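Local coordinates for protein Sfrice_029225 (Spodoptera frugiperda, PDB 6I50) that probably acts as a trimeric cytokine of the tumour necrosis factor family, binding a tumour necrosis factor receptor, at residues L135-T140 against S153-V158; W87-T92 against A125-K130; D38-A43 against S146-E151. All blocks are in the same frame, centred on the assembly; numbering follows the deposited sequence.

Contact 1 (L135-T140 against S153-V158); sequences LAVRNT and SFIGLV
Val137 and Ile155 meet through the ends of their branches, CG2 of Val137 lying 4.0 Å from CD1 of Ile155. The torsions account for this. In Ile155, CG1 stands anti to the backbone N (chi1 173°) and chi2 is extended too, so CD1 is the outermost carbon of a straight arm. Val137 offers the methyl beside its own backbone N. The two side chains slide past each other in opposite directions, so the touch is glancing and confined to two methyls. Two residues earlier on one strand and two later on the other, CD1 of Leu135 approaches CD2 of Leu157 at 4.2 Å. Leu135 has an extended chi2, whereas Leu157 has an unusual chi1 of 17°, with CG nearly eclipsing the backbone N. No hydrogen bond crosses, and the closest CA atoms, those of Val137 and Ile155, are 8.5 Å apart, which is layer spacing and not strand pairing. Val74 of strand 68-80 touches both Val137 and Ile155, while Trp87 covers Val137 from strand 84-92 and Pro54 packs on Leu157. All four touching residues are buried. Strands 134-139 and 144-161 belong to different antiparallel sheets, and their facing aliphatic groups form part of the interior of the jelly-roll beta-sandwich of the tumour necrosis factor fold.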
loop_
_atom_site.group_PDB
_atom_site.type_symbol
_atom_site.label_atom_id
_atom_site.label_comp_id
_atom_site.label_asym_id
_atom_site.label_seq_id
_atom_site.Cartn_x
_atom_site.Cartn_y
_atom_site.Cartn_z
ATOM N N LEU A 135 15.882 10.811 2.277
ATOM C CA LEU A 135 14.497 10.807 1.824
ATOM C C LEU A 135 13.686 11.731 2.712
ATOM O O LEU A 135 13.767 11.636 3.939
ATOM C CB LEU A 135 13.894 9.404 1.864
ATOM C CG LEU A 135 14.609 8.339 1.033
ATOM C CD1 LEU A 135 13.950 6.981 1.261
ATOM C CD2 LEU A 135 14.597 8.698 -0.442
ATOM N N ALA A 136 12.900 12.606 2.094
ATOM C CA ALA A 136 11.977 13.473 2.813
ATOM C C ALA A 136 10.622 13.437 2.127
ATOM O O ALA A 136 10.533 13.251 0.912
ATOM C CB ALA A 136 12.478 14.921 2.866
ATOM N N VAL A 137 9.569 13.619 2.915
ATOM C CA VAL A 137 8.212 13.744 2.394
ATOM C C VAL A 137 7.816 15.210 2.480
ATOM O O VAL A 137 7.877 15.812 3.559
ATOM C CB VAL A 137 7.218 12.868 3.173
ATOM C CG1 VAL A 137 5.866 12.866 2.472
ATOM C CG2 VAL A 137 7.739 11.449 3.315
ATOM N N ARG A 138 7.404 15.786 1.354
ATOM C CA ARG A 138 6.887 17.147 1.320
ATOM C C ARG A 138 5.481 17.136 0.741
ATOM O O ARG A 138 5.149 16.298 -0.097
ATOM C CB ARG A 138 7.770 18.078 0.474
ATOM C CG ARG A 138 9.094 18.439 1.119
ATOM C CD ARG A 138 9.866 19.463 0.291
ATOM N NE ARG A 138 11.094 19.849 0.978
ATOM C CZ ARG A 138 12.217 19.132 0.960
ATOM N NH1 ARG A 138 12.274 18.008 0.262
ATOM N NH2 ARG A 138 13.288 19.542 1.628
ATOM N N ASN A 139 4.653 18.071 1.190
ATOM C CA ASN A 139 3.395 18.293 0.496
ATOM C C ASN A 139 3.677 19.032 -0.809
ATOM O O ASN A 139 4.667 19.761 -0.932
ATOM C CB ASN A 139 2.427 19.077 1.384
ATOM C CG ASN A 139 2.117 18.351 2.679
ATOM O OD1 ASN A 139 2.068 17.115 2.718
ATOM N ND2 ASN A 139 1.924 19.110 3.754
ATOM N N THR A 140 2.824 18.804 -1.810
ATOM C CA THR A 140 3.047 19.444 -3.100
ATOM C C THR A 140 2.636 20.907 -3.108
ATOM O O THR A 140 3.170 21.682 -3.908
ATOM C CB THR A 140 2.287 18.711 -4.204
ATOM O OG1 THR A 140 0.884 18.960 -4.051
ATOM C CG2 THR A 140 2.551 17.222 -4.125
ATOM N N SER A 153 0.258 8.418 10.413
ATOM C CA SER A 153 1.249 8.932 9.470
ATOM C C SER A 153 2.597 8.283 9.743
ATOM O O SER A 153 2.995 8.149 10.903
ATOM C CB SER A 153 1.377 10.462 9.564
ATOM O OG SER A 153 0.153 11.103 9.225
ATOM N N PHE A 154 3.297 7.877 8.680
ATOM C CA PHE A 154 4.538 7.132 8.872
ATOM C C PHE A 154 5.300 7.024 7.555
ATOM O O PHE A 154 4.759 7.272 6.474
ATOM C CB PHE A 154 4.263 5.733 9.436
ATOM C CG PHE A 154 3.130 5.008 8.749
ATOM C CD1 PHE A 154 3.340 4.332 7.557
ATOM C CD2 PHE A 154 1.861 4.989 9.309
ATOM C CE1 PHE A 154 2.302 3.667 6.926
ATOM C CE2 PHE A 154 0.820 4.323 8.685
ATOM C CZ PHE A 154 1.044 3.651 7.494
ATOM N N ILE A 155 6.566 6.625 7.668
ATOM C CA ILE A 155 7.416 6.303 6.524
ATOM C C ILE A 155 8.325 5.154 6.937
ATOM O O ILE A 155 8.895 5.163 8.031
ATOM C CB ILE A 155 8.242 7.515 6.035
ATOM C CG1 ILE A 155 9.248 7.089 4.960
ATOM C CG2 ILE A 155 8.967 8.208 7.190
ATOM C CD1 ILE A 155 9.925 8.255 4.256
ATOM N N GLY A 156 8.405 4.129 6.094
ATOM C CA GLY A 156 9.196 2.962 6.415
ATOM C C GLY A 156 9.843 2.407 5.165
ATOM O O GLY A 156 9.444 2.716 4.037
ATOM N N LEU A 157 10.877 1.599 5.381
ATOM C CA LEU A 157 11.573 0.991 4.263
ATOM C C LEU A 157 12.233 -0.297 4.717
ATOM O O LEU A 157 12.690 -0.416 5.858
ATOM C CB LEU A 157 12.634 1.908 3.629
ATOM C CG LEU A 157 13.281 3.166 4.221
ATOM C CD1 LEU A 157 13.552 3.098 5.712
ATOM C CD2 LEU A 157 14.576 3.436 3.464
ATOM N N VAL A 158 12.288 -1.249 3.789
ATOM C CA VAL A 158 12.847 -2.571 4.020
ATOM C C VAL A 158 13.734 -2.894 2.830
ATOM O O VAL A 158 13.254 -2.933 1.692
ATOM C CB VAL A 158 11.753 -3.644 4.179
ATOM C CG1 VAL A 158 12.386 -5.012 4.423
ATOM C CG2 VAL A 158 10.771 -3.285 5.295
#

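Contact 2 (W87-T92 against A125-K130); sequences WVLHRT and AALFLK
The carbonyl O of Phe128 is gripped twice, by Arg91 NH2 at 3.2 Å and by a water that donates to it at 2.8 Å. The first bond is fairly straight (159° at the hydrogen); it lies in the carbonyl plane on a lone pair, and the oxygen sits close to the guanidinium plane. The same water accepts from Arg91 NH1 at 2.7 Å, completing a second, bridged link along that edge. Arg91 gets there by leaving the backbone with CG anti to N and then bending at chi2 (-112°) and again at chi3. Glu100 and Asp133 form salt bridges with NH1 and NH2, fixing the rotation of the group. Segments 87-92 and 125-129, from strands in the two sheets of the jelly-roll sandwich, approach to 10.4 Å between axes and run 22° from parallel, so side chains must span the gap. A methionine in place of Arg91 would probably leave Glu100 and Asp133 without their positive mate and Phe128 O without its direct bond. The side chains of Arg91 and Leu129 cross obliquely, with Leu129 CD2 3.9 Å from Arg91 NH2. Leu89 and Leu127 reach toward each other tip to tip, CD2 to CD1 at 4.2 Å. Phe128 itself packs on Trp45 of the third subunit.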
loop_
_atom_site.group_PDB
_atom_site.type_symbol
_atom_site.label_atom_id
_atom_site.label_comp_id
_atom_site.label_asym_id
_atom_site.label_seq_id
_atom_site.Cartn_x
_atom_site.Cartn_y
_atom_site.Cartn_z
ATOM N N TRP A 87 1.323 14.519 -1.511
ATOM C CA TRP A 87 2.706 14.543 -1.058
ATOM C C TRP A 87 3.625 13.941 -2.113
ATOM O O TRP A 87 3.197 13.187 -2.999
ATOM C CB TRP A 87 2.894 13.811 0.289
ATOM C CG TRP A 87 2.479 12.362 0.344
ATOM C CD1 TRP A 87 1.362 11.857 0.943
ATOM C CD2 TRP A 87 3.208 11.234 -0.162
ATOM N NE1 TRP A 87 1.338 10.483 0.831
ATOM C CE2 TRP A 87 2.458 10.075 0.153
ATOM C CE3 TRP A 87 4.413 11.090 -0.857
ATOM C CZ2 TRP A 87 2.873 8.795 -0.212
ATOM C CZ3 TRP A 87 4.823 9.817 -1.219
ATOM C CH2 TRP A 87 4.052 8.687 -0.900
ATOM N N VAL A 88 4.906 14.299 -2.004
ATOM C CA VAL A 88 5.967 13.759 -2.847
ATOM C C VAL A 88 7.093 13.261 -1.953
ATOM O O VAL A 88 7.373 13.843 -0.899
ATOM C CB VAL A 88 6.503 14.797 -3.858
ATOM C CG1 VAL A 88 5.512 14.974 -5.003
ATOM C CG2 VAL A 88 6.779 16.117 -3.171
ATOM N N LEU A 89 7.733 12.173 -2.374
ATOM C CA LEU A 89 8.902 11.634 -1.697
ATOM C C LEU A 89 10.137 12.134 -2.437
ATOM O O LEU A 89 10.329 11.802 -3.606
ATOM C CB LEU A 89 8.849 10.105 -1.690
ATOM C CG LEU A 89 10.053 9.424 -1.042
ATOM C CD1 LEU A 89 10.104 9.740 0.447
ATOM C CD2 LEU A 89 10.032 7.919 -1.264
ATOM N N HIS A 90 10.960 12.940 -1.765
ATOM C CA HIS A 90 12.131 13.558 -2.377
ATOM C C HIS A 90 13.403 12.829 -1.971
ATOM O O HIS A 90 13.642 12.603 -0.782
ATOM C CB HIS A 90 12.242 15.027 -1.973
ATOM C CG HIS A 90 11.281 15.918 -2.691
ATOM N ND1 HIS A 90 10.769 17.069 -2.129
ATOM C CD2 HIS A 90 10.740 15.831 -3.930
ATOM C CE1 HIS A 90 9.955 17.652 -2.992
ATOM N NE2 HIS A 90 9.920 16.920 -4.092
ATOM N N ARG A 91 14.230 12.498 -2.957
ATOM C CA ARG A 91 15.524 11.872 -2.727
ATOM C C ARG A 91 16.634 12.872 -3.022
ATOM O O ARG A 91 16.650 13.506 -4.087
ATOM C CB ARG A 91 15.696 10.626 -3.601
ATOM C CG ARG A 91 16.894 9.771 -3.200
ATOM C CD ARG A 91 17.981 9.799 -4.252
ATOM N NE ARG A 91 17.489 9.376 -5.557
ATOM C CZ ARG A 91 17.342 8.108 -5.931
ATOM N NH1 ARG A 91 16.886 7.823 -7.146
ATOM N NH2 ARG A 91 17.643 7.122 -5.094
ATOM N N THR A 92 17.550 13.028 -2.071
ATOM C CA THR A 92 18.721 13.868 -2.242
ATOM C C THR A 92 19.958 13.043 -1.922
ATOM O O THR A 92 19.888 12.010 -1.253
ATOM C CB THR A 92 18.672 15.116 -1.343
ATOM O OG1 THR A 92 18.441 14.720 0.015
ATOM C CG2 THR A 92 17.563 16.069 -1.792
ATOM N N ALA A 125 6.430 1.418 -3.103
ATOM C CA ALA A 125 7.034 0.854 -4.306
ATOM C C ALA A 125 8.397 0.274 -3.964
ATOM O O ALA A 125 8.997 0.617 -2.943
ATOM C CB ALA A 125 7.179 1.902 -5.416
ATOM N N ALA A 126 8.880 -0.605 -4.845
ATOM C CA ALA A 126 10.253 -1.102 -4.779
ATOM C C ALA A 126 11.165 -0.106 -5.488
ATOM O O ALA A 126 11.067 0.071 -6.706
ATOM C CB ALA A 126 10.360 -2.485 -5.416
ATOM N N LEU A 127 12.047 0.549 -4.733
ATOM C CA LEU A 127 12.840 1.671 -5.222
ATOM C C LEU A 127 14.325 1.391 -5.036
ATOM O O LEU A 127 14.735 0.815 -4.026
ATOM C CB LEU A 127 12.473 2.960 -4.475
ATOM C CG LEU A 127 11.033 3.456 -4.622
ATOM C CD1 LEU A 127 10.763 4.562 -3.605
ATOM C CD2 LEU A 127 10.766 3.929 -6.050
ATOM N N PHE A 128 15.135 1.791 -6.011
ATOM C CA PHE A 128 16.574 1.702 -5.841
ATOM C C PHE A 128 17.049 2.896 -5.027
ATOM O O PHE A 128 16.782 4.045 -5.388
ATOM C CB PHE A 128 17.296 1.663 -7.185
ATOM C CG PHE A 128 18.784 1.748 -7.049
ATOM C CD1 PHE A 128 19.530 0.616 -6.745
ATOM C CD2 PHE A 128 19.435 2.969 -7.168
ATOM C CE1 PHE A 128 20.901 0.698 -6.585
ATOM C CE2 PHE A 128 20.804 3.054 -7.017
ATOM C CZ PHE A 128 21.536 1.921 -6.724
ATOM N N LEU A 129 17.760 2.623 -3.936
ATOM C CA LEU A 129 18.309 3.667 -3.080
ATOM C C LEU A 129 19.799 3.435 -2.894
ATOM O O LEU A 129 20.250 2.288 -2.801
ATOM C CB LEU A 129 17.619 3.692 -1.713
ATOM C CG LEU A 129 16.093 3.839 -1.741
ATOM C CD1 LEU A 129 15.516 3.700 -0.345
ATOM C CD2 LEU A 129 15.691 5.173 -2.348
ATOM N N LYS A 130 20.563 4.525 -2.846
ATOM C CA LYS A 130 22.003 4.461 -2.634
ATOM C C LYS A 130 22.355 4.809 -1.194
ATOM O O LYS A 130 21.714 5.654 -0.565
ATOM C CB LYS A 130 22.747 5.430 -3.559
ATOM C CG LYS A 130 22.611 5.139 -5.031
ATOM C CD LYS A 130 23.647 5.907 -5.841
ATOM C CE LYS A 130 25.048 5.392 -5.572
ATOM N NZ LYS A 130 25.959 5.688 -6.714
HETATM O O HOH W 1 16.214 5.275 -7.783
#

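Contact 3 (D38-A43 against S146-E151); sequences DVWYPA and SLMQPE
Three bends in the same sense, chi1 -53°, chi2 -49° and chi3 -57°, curl Met148 so that its terminal methyl reaches the six-membered ring of Trp40. Trp40 starts from a bond that points away from the other segment, but with CG beside its backbone N and anti to the carbonyl carbon the indole swings back and presents its benzo part. The methyl does the touching: Met148 CE is 3.5 Å from Trp40 CZ3, 3.8 Å from CH2 and 4.0 Å from CE3 of that same ring. These three distances place it by the outer carbons of the indole, well away from the pyrrole nitrogen, and the two side chains cross at a slant. Nearer the backbone, Met148 CG lies 4.2 Å from Val39 CB, so Val39 and Trp40 meet different parts of one methionine. No hydrogen bond joins the segments; even the closest CA atoms, of Val39 and Met148, are 6.8 Å apart. The arrangement belongs to the jelly-roll sandwich: strand 40-42 is paired with strand 5-10, which in turn pairs with strand 144-161, and the contact falls where that last long strand is interrupted after Leu147. Within the interruption Gln149 N makes a weak bond to Leu147 O at 3.2 Å. Thr12 touches both Val39 and Met148 from the loop beyond strand 5-10, and the Trp40 ring is also packed by Ile76 and Ile155. Farther along the same break, Glu151 packs on Leu102 of the second subunit.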
loop_
_atom_site.group_PDB
_atom_site.type_symbol
_atom_site.label_atom_id
_atom_site.label_comp_id
_atom_site.label_asym_id
_atom_site.label_seq_id
_atom_site.Cartn_x
_atom_site.Cartn_y
_atom_site.Cartn_z
ATOM N N ASP A 38 8.533 16.591 9.534
ATOM C CA ASP A 38 9.679 16.364 10.409
ATOM C C ASP A 38 9.281 15.927 11.816
ATOM O O ASP A 38 10.120 15.962 12.723
ATOM C CB ASP A 38 10.567 17.614 10.483
ATOM C CG ASP A 38 9.835 18.835 11.018
ATOM O OD1 ASP A 38 8.646 18.726 11.386
ATOM O OD2 ASP A 38 10.462 19.914 11.070
ATOM N N VAL A 39 8.033 15.514 12.020
ATOM C CA VAL A 39 7.594 15.052 13.333
ATOM C C VAL A 39 7.606 13.525 13.341
ATOM O O VAL A 39 6.659 12.886 13.808
ATOM C CB VAL A 39 6.205 15.622 13.678
ATOM C CG1 VAL A 39 5.910 15.491 15.164
ATOM C CG2 VAL A 39 6.121 17.083 13.256
ATOM N N TRP A 40 8.674 12.936 12.807
ATOM C CA TRP A 40 8.856 11.492 12.772
ATOM C C TRP A 40 9.615 11.019 14.004
ATOM O O TRP A 40 10.382 11.763 14.615
ATOM C CB TRP A 40 9.644 11.052 11.532
ATOM C CG TRP A 40 9.074 11.415 10.202
ATOM C CD1 TRP A 40 9.723 12.056 9.184
ATOM C CD2 TRP A 40 7.758 11.123 9.717
ATOM N NE1 TRP A 40 8.887 12.191 8.101
ATOM C CE2 TRP A 40 7.678 11.624 8.401
ATOM C CE3 TRP A 40 6.641 10.489 10.267
ATOM C CZ2 TRP A 40 6.523 11.515 7.630
ATOM C CZ3 TRP A 40 5.496 10.386 9.501
ATOM C CH2 TRP A 40 5.444 10.897 8.201
ATOM N N TYR A 41 9.419 9.744 14.341
ATOM C CA TYR A 41 10.176 9.115 15.405
ATOM C C TYR A 41 10.205 7.621 15.125
ATOM O O TYR A 41 9.185 7.061 14.699
ATOM C CB TYR A 41 9.567 9.380 16.788
ATOM C CG TYR A 41 10.523 9.089 17.918
ATOM C CD1 TYR A 41 11.419 10.054 18.354
ATOM C CD2 TYR A 41 10.538 7.848 18.539
ATOM C CE1 TYR A 41 12.307 9.793 19.382
ATOM C CE2 TYR A 41 11.423 7.576 19.570
ATOM C CZ TYR A 41 12.305 8.555 19.985
ATOM O OH TYR A 41 13.188 8.296 21.009
ATOM N N PRO A 42 11.336 6.953 15.348
ATOM C CA PRO A 42 11.388 5.504 15.105
ATOM C C PRO A 42 10.405 4.741 15.984
ATOM O O PRO A 42 10.242 5.034 17.173
ATOM C CB PRO A 42 12.841 5.143 15.443
ATOM C CG PRO A 42 13.316 6.252 16.333
ATOM C CD PRO A 42 12.625 7.479 15.822
ATOM N N ALA A 43 9.732 3.759 15.374
ATOM C CA ALA A 43 8.907 2.829 16.128
ATOM C C ALA A 43 9.784 2.042 17.101
ATOM O O ALA A 43 10.998 1.933 16.906
ATOM C CB ALA A 43 8.173 1.880 15.181
ATOM N N SER A 146 -1.803 17.907 8.786
ATOM C CA SER A 146 -1.821 16.455 8.886
ATOM C C SER A 146 -1.787 16.046 10.352
ATOM O O SER A 146 -1.328 16.796 11.218
ATOM C CB SER A 146 -0.646 15.819 8.129
ATOM O OG SER A 146 0.574 16.465 8.445
ATOM N N LEU A 147 -2.288 14.840 10.626
ATOM C CA LEU A 147 -2.283 14.282 11.976
ATOM C C LEU A 147 -1.046 13.407 12.136
ATOM O O LEU A 147 -0.929 12.355 11.495
ATOM C CB LEU A 147 -3.556 13.484 12.245
ATOM C CG LEU A 147 -4.845 14.290 12.362
ATOM C CD1 LEU A 147 -6.032 13.362 12.575
ATOM C CD2 LEU A 147 -4.734 15.287 13.504
ATOM N N MET A 148 -0.126 13.836 12.994
ATOM C CA MET A 148 1.129 13.114 13.188
ATOM C C MET A 148 1.021 12.243 14.439
ATOM O O MET A 148 1.599 12.508 15.494
ATOM C CB MET A 148 2.300 14.089 13.262
ATOM C CG MET A 148 2.357 15.055 12.086
ATOM S SD MET A 148 2.199 14.181 10.518
ATOM C CE MET A 148 3.563 13.073 10.680
ATOM N N GLN A 149 0.240 11.181 14.288
ATOM C CA GLN A 149 0.038 10.161 15.302
ATOM C C GLN A 149 0.515 8.832 14.733
ATOM O O GLN A 149 0.453 8.628 13.516
ATOM C CB GLN A 149 -1.440 10.075 15.716
ATOM C CG GLN A 149 -1.990 11.388 16.289
ATOM C CD GLN A 149 -3.501 11.380 16.469
ATOM O OE1 GLN A 149 -4.234 10.779 15.686
ATOM N NE2 GLN A 149 -3.972 12.051 17.511
ATOM N N PRO A 150 1.027 7.922 15.576
ATOM C CA PRO A 150 1.801 6.789 15.037
ATOM C C PRO A 150 1.008 5.903 14.098
ATOM O O PRO A 150 1.551 5.411 13.103
ATOM C CB PRO A 150 2.228 6.028 16.302
ATOM C CG PRO A 150 2.120 7.012 17.403
ATOM C CD PRO A 150 0.984 7.914 17.047
ATOM N N GLU A 151 -0.266 5.675 14.396
ATOM C CA GLU A 151 -1.089 4.828 13.547
ATOM C C GLU A 151 -1.565 5.536 12.283
ATOM O O GLU A 151 -2.069 4.866 11.375
ATOM C CB GLU A 151 -2.289 4.314 14.348
ATOM C CG GLU A 151 -3.415 5.334 14.552
ATOM C CD GLU A 151 -3.167 6.315 15.681
ATOM O OE1 GLU A 151 -2.073 6.299 16.295
ATOM O OE2 GLU A 151 -4.088 7.110 15.964
#

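How the contacts relate
Contact 1 sits at the centre of the chain and is fully buried and aliphatic, whereas contact 2, about 8 Å from that centre, is partly buried and combines leucine packing with charge and water. Both bridge the two sheets, and they are joined directly: strands 134-139 and 84-92 are neighbours, with Ala136 O 2.7 Å from His90 N in a probable hydrogen bond. Contact 3 shares strand 144-161 with contact 1; it is buried but uses an aromatic ring and a thioether, and a probable Ser153 OG to Leu147 O bond connects the two. Contacts 2 and 3 lie on opposite sides of the chain's centre, about 19 Å apart between centres, without touching.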